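Long-range contact in phosphoribosylglycinamide synthetase (Anaerococcus prevotii, PDB 4DIM), which probably binds ATP and a metal ion and acts as a ligase of the ATP-grasp superfamily: residues 198-210 with 297-311. Numbering follows the deposited sequence.
Sequences AQAFVYKNDVLFV and YYKMIASMAISENPL
Phe201 and Tyr203, alternate residues on one face of strand 198-203, press their rings against helix 297-305 and the loop after it. CH-pi contacts come first. The selenomethionine Met300 lays its methyl CE over the centre of the Phe201 ring, 4.0 Å from the centroid, its chain bent at chi3 (64°); the same methyl meets Leu208 CD1 tip to tip. Pro310, whose ring CH groups suit an aromatic face, sets CD 3.7 Å from the Tyr203 centroid, while Lys204 CG covers the opposite face. At the edge of Tyr203, CE2 lies 3.8 Å from Leu311 CD1. With CG anti to the backbone N (chi1 172°), the Tyr203 ring is carried out over Pro310. Aromatic contacts follow: the Tyr297 ring meets those of Phe201 and Phe209 obliquely, with planes at 56° in both pairs, and Phe209 also meets the ring of Tyr293. Met304, also a selenomethionine, has the long, flexible side chain of methionine, and its SE lies obliquely beside both strand rings, a Met-aromatic contact with each, 5.0 Å from the Tyr203 centroid. Beside the Tyr203 ring, Asn309 OD1 accepts from Leu311 N at 3.0 Å, capping the turn into helix 311-314. Replacing Tyr203 with alanine would probably strip Pro310 CD of the ring face it rests on and Leu311 of its ring edge, opening a gap beside Met304. The contact is thus mainly apolar, dispersion and shape joining this beta hairpin of the eight-stranded sheet to the helix and the loop after it.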
loop_
_atom_site.group_PDB
_atom_site.type_symbol
_atom_site.label_atom_id
_atom_site.label_comp_id
_atom_site.label_asym_id
_atom_site.label_seq_id
_atom_site.Cartn_x
_atom_site.Cartn_y
_atom_site.Cartn_z
ATOM N N ALA A 198 0.773 -6.492 -5.496
ATOM C CA ALA A 198 0.673 -7.743 -4.769
ATOM C C ALA A 198 0.745 -7.522 -3.284
ATOM O O ALA A 198 1.401 -6.590 -2.829
ATOM C CB ALA A 198 1.771 -8.688 -5.197
ATOM N N GLN A 199 0.101 -8.414 -2.530
ATOM C CA GLN A 199 0.123 -8.444 -1.080
ATOM C C GLN A 199 0.876 -9.665 -0.655
ATOM O O GLN A 199 0.826 -10.689 -1.331
ATOM C CB GLN A 199 -1.292 -8.493 -0.444
ATOM C CG GLN A 199 -2.206 -7.302 -0.687
ATOM C CD GLN A 199 -1.676 -5.963 -0.240
ATOM O OE1 GLN A 199 -1.686 -5.635 0.943
ATOM N NE2 GLN A 199 -1.174 -5.168 -1.166
ATOM N N ALA A 200 1.538 -9.588 0.464
ATOM C CA ALA A 200 2.230 -10.735 1.002
ATOM C C ALA A 200 2.284 -10.599 2.502
ATOM O O ALA A 200 1.827 -9.605 3.060
ATOM C CB ALA A 200 3.615 -10.901 0.393
ATOM N N PHE A 201 2.705 -11.652 3.152
ATOM C CA PHE A 201 2.773 -11.664 4.599
ATOM C C PHE A 201 3.947 -12.539 4.968
ATOM O O PHE A 201 4.025 -13.657 4.467
ATOM C CB PHE A 201 1.448 -12.197 5.162
ATOM C CG PHE A 201 1.278 -12.056 6.648
ATOM C CD1 PHE A 201 0.548 -11.004 7.183
ATOM C CD2 PHE A 201 1.762 -13.023 7.508
ATOM C CE1 PHE A 201 0.334 -10.912 8.552
ATOM C CE2 PHE A 201 1.576 -12.910 8.878
ATOM C CZ PHE A 201 0.842 -11.868 9.385
ATOM N N VAL A 202 4.884 -12.010 5.767
ATOM C CA VAL A 202 6.062 -12.752 6.211
ATOM C C VAL A 202 6.030 -12.930 7.779
ATOM O O VAL A 202 5.811 -11.989 8.510
ATOM C CB VAL A 202 7.385 -12.134 5.661
ATOM C CG1 VAL A 202 7.543 -10.666 6.009
ATOM C CG2 VAL A 202 8.608 -12.941 6.097
ATOM N N TYR A 203 6.221 -14.164 8.260
ATOM C CA TYR A 203 6.227 -14.492 9.709
ATOM C C TYR A 203 7.305 -15.515 10.016
ATOM O O TYR A 203 7.267 -16.620 9.478
ATOM C CB TYR A 203 4.860 -15.052 10.109
ATOM C CG TYR A 203 4.800 -15.604 11.514
ATOM C CD1 TYR A 203 4.953 -14.774 12.613
ATOM C CD2 TYR A 203 4.463 -16.935 11.747
ATOM C CE1 TYR A 203 4.826 -15.262 13.911
ATOM C CE2 TYR A 203 4.311 -17.428 13.039
ATOM C CZ TYR A 203 4.520 -16.594 14.119
ATOM O OH TYR A 203 4.344 -17.041 15.402
ATOM N N LYS A 204 8.257 -15.159 10.872
ATOM C CA LYS A 204 9.387 -16.025 11.238
ATOM C C LYS A 204 10.127 -16.477 9.967
ATOM O O LYS A 204 10.499 -17.641 9.818
ATOM C CB LYS A 204 8.938 -17.219 12.092
ATOM C CG LYS A 204 8.345 -16.818 13.431
ATOM C CD LYS A 204 7.773 -18.048 14.133
ATOM C CE LYS A 204 7.500 -17.830 15.604
ATOM N NZ LYS A 204 8.693 -18.129 16.429
ATOM N N ASN A 205 10.264 -15.538 9.028
ATOM C CA ASN A 205 10.978 -15.639 7.759
ATOM C C ASN A 205 10.309 -16.586 6.720
ATOM O O ASN A 205 10.894 -16.814 5.661
ATOM C CB ASN A 205 12.460 -15.990 8.008
ATOM C CG ASN A 205 13.206 -14.820 8.654
ATOM O OD1 ASN A 205 13.064 -13.653 8.251
ATOM N ND2 ASN A 205 14.001 -15.076 9.684
ATOM N N ASP A 206 9.042 -16.994 6.944
ATOM C CA ASP A 206 8.287 -17.797 6.005
ATOM C C ASP A 206 7.203 -16.887 5.382
ATOM O O ASP A 206 6.373 -16.281 6.073
ATOM C CB ASP A 206 7.696 -19.061 6.688
ATOM C CG ASP A 206 8.749 -20.116 7.120
ATOM O OD1 ASP A 206 9.614 -20.497 6.270
ATOM O OD2 ASP A 206 8.682 -20.595 8.291
ATOM N N VAL A 207 7.239 -16.778 4.061
ATOM C CA VAL A 207 6.276 -15.995 3.306
ATOM C C VAL A 207 5.056 -16.897 3.121
ATOM O O VAL A 207 5.101 -17.908 2.398
ATOM C CB VAL A 207 6.877 -15.493 1.980
ATOM C CG1 VAL A 207 5.827 -14.769 1.133
ATOM C CG2 VAL A 207 8.069 -14.591 2.259
ATOM N N LEU A 208 3.985 -16.556 3.831
ATOM C CA LEU A 208 2.737 -17.317 3.816
ATOM C C LEU A 208 2.091 -17.308 2.451
ATOM O O LEU A 208 1.547 -18.323 2.001
ATOM C CB LEU A 208 1.771 -16.707 4.830
ATOM C CG LEU A 208 2.301 -16.652 6.278
ATOM C CD1 LEU A 208 1.204 -16.304 7.235
ATOM C CD2 LEU A 208 2.986 -17.957 6.688
ATOM N N PHE A 209 2.104 -16.160 1.809
ATOM C CA PHE A 209 1.525 -16.047 0.485
ATOM C C PHE A 209 2.039 -14.825 -0.270
ATOM O O PHE A 209 2.686 -13.951 0.283
ATOM C CB PHE A 209 -0.021 -15.975 0.589
ATOM C CG PHE A 209 -0.526 -14.729 1.270
ATOM C CD1 PHE A 209 -0.694 -13.555 0.566
ATOM C CD2 PHE A 209 -0.854 -14.740 2.612
ATOM C CE1 PHE A 209 -1.143 -12.413 1.196
ATOM C CE2 PHE A 209 -1.270 -13.587 3.244
ATOM C CZ PHE A 209 -1.424 -12.435 2.528
ATOM N N VAL A 210 1.741 -14.800 -1.549
ATOM C CA VAL A 210 1.914 -13.668 -2.437
ATOM C C VAL A 210 0.619 -13.643 -3.246
ATOM O O VAL A 210 0.275 -14.625 -3.914
ATOM C CB VAL A 210 3.189 -13.645 -3.300
ATOM C CG1 VAL A 210 3.312 -12.314 -4.021
ATOM C CG2 VAL A 210 4.424 -13.874 -2.442
ATOM N N TYR A 297 -7.441 -11.207 8.275
ATOM C CA TYR A 297 -6.111 -10.698 8.022
ATOM C C TYR A 297 -5.745 -9.546 8.942
ATOM O O TYR A 297 -4.611 -9.521 9.403
ATOM C CB TYR A 297 -6.054 -10.287 6.565
ATOM C CG TYR A 297 -4.680 -9.974 6.049
ATOM C CD1 TYR A 297 -3.641 -10.884 6.188
ATOM C CD2 TYR A 297 -4.447 -8.834 5.290
ATOM C CE1 TYR A 297 -2.390 -10.642 5.626
ATOM C CE2 TYR A 297 -3.190 -8.556 4.774
ATOM C CZ TYR A 297 -2.167 -9.475 4.918
ATOM O OH TYR A 297 -0.947 -9.248 4.337
ATOM N N TYR A 298 -6.691 -8.655 9.325
ATOM C CA TYR A 298 -6.380 -7.675 10.369
ATOM C C TYR A 298 -6.079 -8.350 11.668
ATOM O O TYR A 298 -5.366 -7.765 12.470
ATOM C CB TYR A 298 -7.491 -6.674 10.603
ATOM C CG TYR A 298 -7.730 -5.691 9.470
ATOM C CD1 TYR A 298 -6.809 -4.683 9.182
ATOM C CD2 TYR A 298 -8.903 -5.734 8.712
ATOM C CE1 TYR A 298 -7.043 -3.766 8.160
ATOM C CE2 TYR A 298 -9.129 -4.842 7.676
ATOM C CZ TYR A 298 -8.242 -3.807 7.460
ATOM O OH TYR A 298 -8.588 -2.854 6.533
ATOM N N LYS A 299 -6.654 -9.531 11.921
ATOM C CA LYS A 299 -6.421 -10.292 13.149
ATOM C C LYS A 299 -5.066 -10.915 13.116
ATOM O O LYS A 299 -4.437 -10.994 14.153
ATOM C CB LYS A 299 -7.497 -11.361 13.376
ATOM C CG LYS A 299 -8.783 -10.748 13.882
ATOM C CD LYS A 299 -9.772 -11.767 14.311
ATOM C CE LYS A 299 -11.017 -11.083 14.804
ATOM N NZ LYS A 299 -12.088 -12.044 15.143
HETATM N N MSE A 300 -4.593 -11.318 11.926
HETATM C CA MSE A 300 -3.250 -11.880 11.727
HETATM C C MSE A 300 -2.226 -10.794 11.964
HETATM O O MSE A 300 -1.215 -11.031 12.631
HETATM C CB MSE A 300 -3.077 -12.462 10.304
HETATM C CG MSE A 300 -3.788 -13.780 10.096
HETATM SE SE MSE A 300 -3.940 -14.328 8.284
HETATM C CE MSE A 300 -2.040 -14.525 7.973
ATOM N N ILE A 301 -2.541 -9.567 11.498
ATOM C CA ILE A 301 -1.658 -8.410 11.697
ATOM C C ILE A 301 -1.571 -8.047 13.191
ATOM O O ILE A 301 -0.472 -7.895 13.716
ATOM C CB ILE A 301 -2.143 -7.232 10.846
ATOM C CG1 ILE A 301 -1.923 -7.538 9.354
ATOM C CG2 ILE A 301 -1.437 -5.931 11.250
ATOM C CD1 ILE A 301 -2.616 -6.590 8.426
ATOM N N ALA A 302 -2.713 -7.889 13.842
ATOM C CA ALA A 302 -2.796 -7.480 15.254
ATOM C C ALA A 302 -2.217 -8.514 16.188
ATOM O O ALA A 302 -1.520 -8.153 17.127
ATOM C CB ALA A 302 -4.253 -7.222 15.645
ATOM N N SER A 303 -2.543 -9.793 15.981
ATOM C CA SER A 303 -2.021 -10.874 16.832
ATOM C C SER A 303 -0.501 -11.001 16.682
ATOM O O SER A 303 0.176 -11.204 17.667
ATOM C CB SER A 303 -2.689 -12.208 16.503
ATOM O OG SER A 303 -2.311 -12.713 15.230
HETATM N N MSE A 304 0.029 -10.883 15.452
HETATM C CA MSE A 304 1.464 -10.964 15.234
HETATM C C MSE A 304 2.166 -9.886 16.015
HETATM O O MSE A 304 3.130 -10.181 16.746
HETATM C CB MSE A 304 1.788 -10.833 13.735
HETATM C CG MSE A 304 3.265 -11.169 13.385
HETATM SE SE MSE A 304 3.556 -11.427 11.488
HETATM C CE MSE A 304 2.785 -9.800 10.822
ATOM N N ALA A 305 1.658 -8.630 15.876
ATOM C CA ALA A 305 2.176 -7.436 16.559
ATOM C C ALA A 305 2.398 -7.680 18.018
ATOM O O ALA A 305 3.477 -7.351 18.506
ATOM C CB ALA A 305 1.223 -6.240 16.410
ATOM N N ILE A 306 1.379 -8.218 18.722
ATOM C CA ILE A 306 1.443 -8.409 20.197
ATOM C C ILE A 306 2.208 -9.707 20.634
ATOM O O ILE A 306 2.038 -10.143 21.782
ATOM C CB ILE A 306 0.019 -8.362 20.862
ATOM C CG1 ILE A 306 -0.907 -9.526 20.395
ATOM C CG2 ILE A 306 -0.640 -7.027 20.589
ATOM C CD1 ILE A 306 -2.114 -9.790 21.279
ATOM N N SER A 307 3.063 -10.284 19.744
ATOM C CA SER A 307 3.877 -11.476 20.000
ATOM C C SER A 307 2.992 -12.732 20.164
ATOM O O SER A 307 3.281 -13.584 20.997
ATOM C CB SER A 307 4.806 -11.260 21.195
ATOM O OG SER A 307 6.037 -11.952 21.035
ATOM N N GLU A 308 1.916 -12.845 19.339
ATOM C CA GLU A 308 1.062 -14.035 19.264
ATOM C C GLU A 308 1.163 -14.622 17.833
ATOM O O GLU A 308 1.821 -14.040 16.955
ATOM C CB GLU A 308 -0.399 -13.748 19.665
ATOM C CG GLU A 308 -0.589 -13.395 21.130
ATOM C CD GLU A 308 -0.127 -14.414 22.157
ATOM O OE1 GLU A 308 0.280 -13.981 23.260
ATOM O OE2 GLU A 308 -0.153 -15.632 21.865
ATOM N N ASN A 309 0.579 -15.826 17.645
ATOM C CA ASN A 309 0.654 -16.574 16.405
ATOM C C ASN A 309 -0.459 -16.211 15.392
ATOM O O ASN A 309 -1.623 -16.594 15.566
ATOM C CB ASN A 309 0.590 -18.079 16.702
ATOM C CG ASN A 309 1.023 -18.968 15.554
ATOM O OD1 ASN A 309 1.450 -18.503 14.483
ATOM N ND2 ASN A 309 0.946 -20.276 15.767
ATOM N N PRO A 310 -0.081 -15.616 14.249
ATOM C CA PRO A 310 -1.067 -15.377 13.199
ATOM C C PRO A 310 -1.536 -16.659 12.481
ATOM O O PRO A 310 -2.600 -16.658 11.874
ATOM C CB PRO A 310 -0.322 -14.440 12.232
ATOM C CG PRO A 310 1.074 -14.707 12.419
ATOM C CD PRO A 310 1.259 -15.147 13.836
ATOM N N LEU A 311 -0.783 -17.761 12.583
ATOM C CA LEU A 311 -1.127 -19.010 11.877
ATOM C C LEU A 311 -2.442 -19.645 12.319
ATOM O O LEU A 311 -3.015 -20.396 11.546
ATOM C CB LEU A 311 -0.002 -20.012 11.995
ATOM C CG LEU A 311 1.307 -19.533 11.327
ATOM C CD1 LEU A 311 2.455 -20.454 11.651
ATOM C CD2 LEU A 311 1.124 -19.371 9.824
#